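Local coordinates for protein chaperone SycD (Yersinia enterocolitica, PDB 2VGX) that acts as a type III secretion chaperone for translocator proteins and probably modulates expression of the yop operon, at residues L112-A115 and Q116-A120; I10-N14 and E15-D19. One frame throughout, in Å; residues are numbered along the deposited sequence.

Interaction 1. Residues L112-A115 and Q116-A120; sequences LFLA and QELIA
Ala115 and Ile119 meet on the buried side of the last turns of helix 105-119 of this all-helical, tetratricopeptide-repeat chaperone. The contact is the usual i to i+4 one within a single alpha helix. Gln116 N reaches Leu112 O at 2.9 Å, and Glu117 N and Leu118 N bond in the same way to Phe113 O and Leu114 O. The bond from Ile119 N to Ala115 O is weak, its N-H...O angle only 130°.

Packing is tight around that carbonyl. Ile119 carries CG1 between its backbone N and carbonyl carbon (chi1 65°), a turn that sets CG1 3.3 Å and CG2 3.4 Å from Ala115 O. On this side Ile119 also touches Pro89, Phe125 and Ser129, while Leu112 packs against Phe93 and Ala96 of helix 90-100 and Leu136 of helix 128-138. Leu114 and Leu118 cross at a slant on the flank, where CG of Leu114 lies 4.1 Å from CD1 of Leu118, a looser van der Waals touch.

The exposed side, with Glu117 and Phe113, is held more lightly. Glu117 runs out as an extended chain, its OE1 making no more than a distant approach to CD1 of Leu114. Gln116 sits at the border, touching Ser133 and Leu136 of helix 128-138. Phe113 and Gln116 lie side by side and point the same way, ring and amide planes 55° apart, so they do not stack; OE1 of Gln116 comes up to the ring edge in its plane, 3.8 Å from CD1 of Phe113. A water links the pair: it donates to Phe113 O at 2.8 Å and, more weakly, to OE1 of Gln116 at 3.4 Å.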
loop_
_atom_site.group_PDB
_atom_site.type_symbol
_atom_site.label_atom_id
_atom_site.label_comp_id
_atom_site.label_asym_id
_atom_site.label_seq_id
_atom_site.Cartn_x
_atom_site.Cartn_y
_atom_site.Cartn_z
ATOM N N LEU B 112 -0.317 29.727 12.688
ATOM C CA LEU B 112 -1.633 30.372 12.475
ATOM C C LEU B 112 -1.604 31.575 11.552
ATOM O O LEU B 112 -2.502 31.708 10.720
ATOM C CB LEU B 112 -2.288 30.744 13.826
ATOM C CG LEU B 112 -2.594 29.484 14.648
ATOM C CD1 LEU B 112 -2.801 29.893 16.154
ATOM C CD2 LEU B 112 -3.800 28.739 14.115
ATOM N N PHE B 113 -0.592 32.439 11.657
ATOM C CA PHE B 113 -0.480 33.542 10.650
ATOM C C PHE B 113 -0.346 33.069 9.209
ATOM O O PHE B 113 -0.879 33.681 8.299
ATOM C CB PHE B 113 0.678 34.504 10.970
ATOM C CG PHE B 113 0.383 35.426 12.130
ATOM C CD1 PHE B 113 -0.791 36.163 12.162
ATOM C CD2 PHE B 113 1.264 35.531 13.198
ATOM C CE1 PHE B 113 -1.070 37.010 13.254
ATOM C CE2 PHE B 113 0.985 36.381 14.279
ATOM C CZ PHE B 113 -0.167 37.103 14.298
ATOM N N LEU B 114 0.389 31.988 9.003
ATOM C CA LEU B 114 0.505 31.402 7.667
ATOM C C LEU B 114 -0.825 30.829 7.216
ATOM O O LEU B 114 -1.225 31.050 6.082
ATOM C CB LEU B 114 1.592 30.313 7.628
ATOM C CG LEU B 114 1.783 29.684 6.217
ATOM C CD1 LEU B 114 2.178 30.763 5.122
ATOM C CD2 LEU B 114 2.832 28.616 6.324
ATOM N N ALA B 115 -1.519 30.094 8.086
ATOM C CA ALA B 115 -2.854 29.590 7.732
ATOM C C ALA B 115 -3.762 30.744 7.339
ATOM O O ALA B 115 -4.476 30.650 6.350
ATOM C CB ALA B 115 -3.481 28.781 8.892
ATOM N N GLN B 116 -3.723 31.828 8.118
ATOM C CA GLN B 116 -4.554 33.022 7.870
ATOM C C GLN B 116 -4.298 33.634 6.461
ATOM O O GLN B 116 -5.231 33.939 5.722
ATOM C CB GLN B 116 -4.305 34.043 8.993
ATOM C CG GLN B 116 -5.238 35.262 8.983
ATOM C CD GLN B 116 -5.141 36.099 10.262
ATOM O OE1 GLN B 116 -4.172 36.824 10.478
ATOM N NE2 GLN B 116 -6.156 35.988 11.112
ATOM N N GLU B 117 -3.023 33.777 6.108
ATOM C CA GLU B 117 -2.591 34.268 4.812
ATOM C C GLU B 117 -3.144 33.364 3.692
ATOM O O GLU B 117 -3.735 33.863 2.741
ATOM C CB GLU B 117 -1.062 34.291 4.805
ATOM C CG GLU B 117 -0.392 35.063 3.689
ATOM C CD GLU B 117 1.089 35.351 3.985
ATOM O OE1 GLU B 117 1.644 34.840 5.003
ATOM O OE2 GLU B 117 1.706 36.095 3.187
ATOM N N LEU B 118 -2.982 32.048 3.845
ATOM C CA LEU B 118 -3.456 31.062 2.854
ATOM C C LEU B 118 -4.967 31.066 2.588
ATOM O O LEU B 118 -5.397 30.776 1.474
ATOM C CB LEU B 118 -3.006 29.664 3.255
ATOM C CG LEU B 118 -1.504 29.458 3.134
ATOM C CD1 LEU B 118 -1.088 28.137 3.765
ATOM C CD2 LEU B 118 -1.100 29.484 1.649
ATOM N N ILE B 119 -5.767 31.429 3.588
ATOM C CA ILE B 119 -7.217 31.293 3.472
ATOM C C ILE B 119 -7.978 32.602 3.189
ATOM O O ILE B 119 -9.200 32.580 3.025
ATOM C CB ILE B 119 -7.825 30.591 4.712
ATOM C CG1 ILE B 119 -7.653 31.437 5.969
ATOM C CG2 ILE B 119 -7.189 29.218 4.923
ATOM C CD1 ILE B 119 -8.105 30.754 7.218
ATOM N N ALA B 120 -7.256 33.722 3.157
ATOM C CA ALA B 120 -7.822 35.030 2.827
ATOM C C ALA B 120 -8.744 34.956 1.611
ATOM O O ALA B 120 -8.318 34.531 0.529
ATOM C CB ALA B 120 -6.711 36.015 2.574
HETATM O O HOH W 1 -1.533 36.435 8.322
#

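Interaction 2. Residues I10-N14 and E15-D19; sequences IAMLN and EISSD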
loop_
_atom_site.group_PDB
_atom_site.type_symbol
_atom_site.label_atom_id
_atom_site.label_comp_id
_atom_site.label_asym_id
_atom_site.label_seq_id
_atom_site.Cartn_x
_atom_site.Cartn_y
_atom_site.Cartn_z
ATOM N N ILE B 10 -1.687 -2.931 -19.570
ATOM C CA ILE B 10 -0.436 -3.566 -19.147
ATOM C C ILE B 10 0.351 -2.591 -18.295
ATOM O O ILE B 10 0.992 -2.991 -17.334
ATOM C CB ILE B 10 0.441 -4.060 -20.348
ATOM C CG1 ILE B 10 -0.246 -5.169 -21.154
ATOM C CG2 ILE B 10 1.773 -4.593 -19.857
ATOM C CD1 ILE B 10 -1.023 -6.218 -20.326
ATOM N N ALA B 11 0.302 -1.306 -18.630
ATOM C CA ALA B 11 1.066 -0.332 -17.865
ATOM C C ALA B 11 0.516 -0.196 -16.459
ATOM O O ALA B 11 1.276 -0.048 -15.514
ATOM C CB ALA B 11 1.084 1.030 -18.557
ATOM N N MET B 12 -0.802 -0.260 -16.327
ATOM C CA MET B 12 -1.447 -0.104 -15.036
ATOM C C MET B 12 -1.069 -1.304 -14.157
ATOM O O MET B 12 -0.884 -1.142 -12.962
ATOM C CB MET B 12 -2.965 0.040 -15.212
ATOM C CG MET B 12 -3.793 0.031 -13.944
ATOM S SD MET B 12 -3.702 1.561 -12.991
ATOM C CE MET B 12 -4.166 0.961 -11.379
ATOM N N LEU B 13 -0.935 -2.493 -14.753
ATOM C CA LEU B 13 -0.576 -3.698 -13.981
ATOM C C LEU B 13 0.886 -3.786 -13.548
ATOM O O LEU B 13 1.236 -4.584 -12.672
ATOM C CB LEU B 13 -0.992 -4.985 -14.706
ATOM C CG LEU B 13 -2.495 -5.140 -15.017
ATOM C CD1 LEU B 13 -2.785 -6.467 -15.690
ATOM C CD2 LEU B 13 -3.363 -4.993 -13.759
ATOM N N ASN B 14 1.730 -2.978 -14.170
ATOM C CA ASN B 14 3.177 -2.998 -13.925
ATOM C C ASN B 14 3.729 -1.837 -13.107
ATOM O O ASN B 14 4.894 -1.855 -12.727
ATOM C CB ASN B 14 3.902 -3.024 -15.269
ATOM C CG ASN B 14 4.081 -4.422 -15.786
ATOM O OD1 ASN B 14 4.612 -5.284 -15.086
ATOM N ND2 ASN B 14 3.635 -4.663 -17.008
ATOM N N GLU B 15 2.907 -0.834 -12.847
ATOM C CA GLU B 15 3.364 0.380 -12.188
ATOM C C GLU B 15 2.444 0.744 -11.078
ATOM O O GLU B 15 1.251 0.534 -11.192
ATOM C CB GLU B 15 3.344 1.575 -13.164
ATOM C CG GLU B 15 4.144 1.366 -14.400
ATOM C CD GLU B 15 4.352 2.634 -15.210
ATOM O OE1 GLU B 15 3.541 3.591 -15.098
ATOM O OE2 GLU B 15 5.354 2.656 -15.962
ATOM N N ILE B 16 3.012 1.307 -10.009
ATOM C CA ILE B 16 2.250 1.940 -8.946
ATOM C C ILE B 16 1.963 3.391 -9.376
ATOM O O ILE B 16 2.902 4.145 -9.612
ATOM C CB ILE B 16 3.086 1.989 -7.662
ATOM C CG1 ILE B 16 3.677 0.606 -7.302
ATOM C CG2 ILE B 16 2.306 2.663 -6.514
ATOM C CD1 ILE B 16 2.704 -0.361 -6.873
ATOM N N SER B 17 0.687 3.764 -9.484
ATOM C CA SER B 17 0.262 5.133 -9.742
ATOM C C SER B 17 -0.675 5.531 -8.615
ATOM O O SER B 17 -1.027 4.691 -7.778
ATOM C CB SER B 17 -0.489 5.189 -11.085
ATOM O OG SER B 17 -1.672 4.405 -11.028
ATOM N N SER B 18 -1.114 6.790 -8.584
ATOM C CA SER B 18 -2.131 7.187 -7.602
ATOM C C SER B 18 -3.385 6.308 -7.710
ATOM O O SER B 18 -4.010 5.988 -6.702
ATOM C CB SER B 18 -2.502 8.666 -7.776
ATOM O OG SER B 18 -1.366 9.461 -7.468
ATOM N N ASP B 19 -3.737 5.900 -8.930
ATOM C CA ASP B 19 -4.886 4.975 -9.130
ATOM C C ASP B 19 -4.732 3.657 -8.369
ATOM O O ASP B 19 -5.710 3.164 -7.784
ATOM C CB ASP B 19 -5.128 4.688 -10.610
ATOM C CG ASP B 19 -5.668 5.894 -11.366
ATOM O OD1 ASP B 19 -6.318 6.780 -10.744
ATOM O OD2 ASP B 19 -5.446 5.953 -12.591
#
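Ala11 O lies under the side chain of Glu15, where helix 7-14 gives way to the turn toward helix 18-33. Glu15 folds back over this oxygen: with CG beside its own backbone N (chi1 -56°), Glu15 CG comes within 3.4 Å of Ala11 O, and the rest of the chain extends onward to the carboxylate.

Met12 reaches across the turn. Its chain leaves the backbone anti to N and bends at chi2 (75°), which carries the thioether over to the start of the next helix. There CE rests 3.9 Å from CB of Asp19, the two side chains crossing at about a right angle, and SD of Met12 lies 4.0 Å from OG of Ser17. That serine is the N-cap of helix 18-33: its OG caps a backbone N just past Asp19, and its own N is bonded to OG1 of Thr20, a reciprocal pair in the manner of a capping box. Leu13 turns away from residues 15-19 and packs on the other chain of the assembly, whose basic side chain also takes up its carbonyl oxygen.

Asn14 reaches back along the chain. Both its ND2, at 3.1 Å, and its backbone N make weak bonds to Ile10 O, while its N also bonds to Ala11 O.

Since Met12 meets the CB of Asp19 and not the carboxylate, the contact across the turn is apolar and undirected; the carboxylate, two residues past the N-cap, would probably be favoured by the positive end of the helix.

How the interactions relate
From the N terminus, the chain first meets interaction 2, where residues 10-14 and 15-19 close the short turn that joins helix 7-14 to helix 18-33, at a place reached by the other chain of the assembly. It then runs through helix 18-33 and the helices from 44 to 100 before interaction 1 falls within the end of helix 105-119, a helical turn more than a loop. The two are in series; neither nests in nor crosses the other. Their centres lie 37 Å apart on opposite sides of the chain's centre: interaction 2 at the N-terminal end, interaction 1 among the C-terminal helices, beside 90-100 and 128-138.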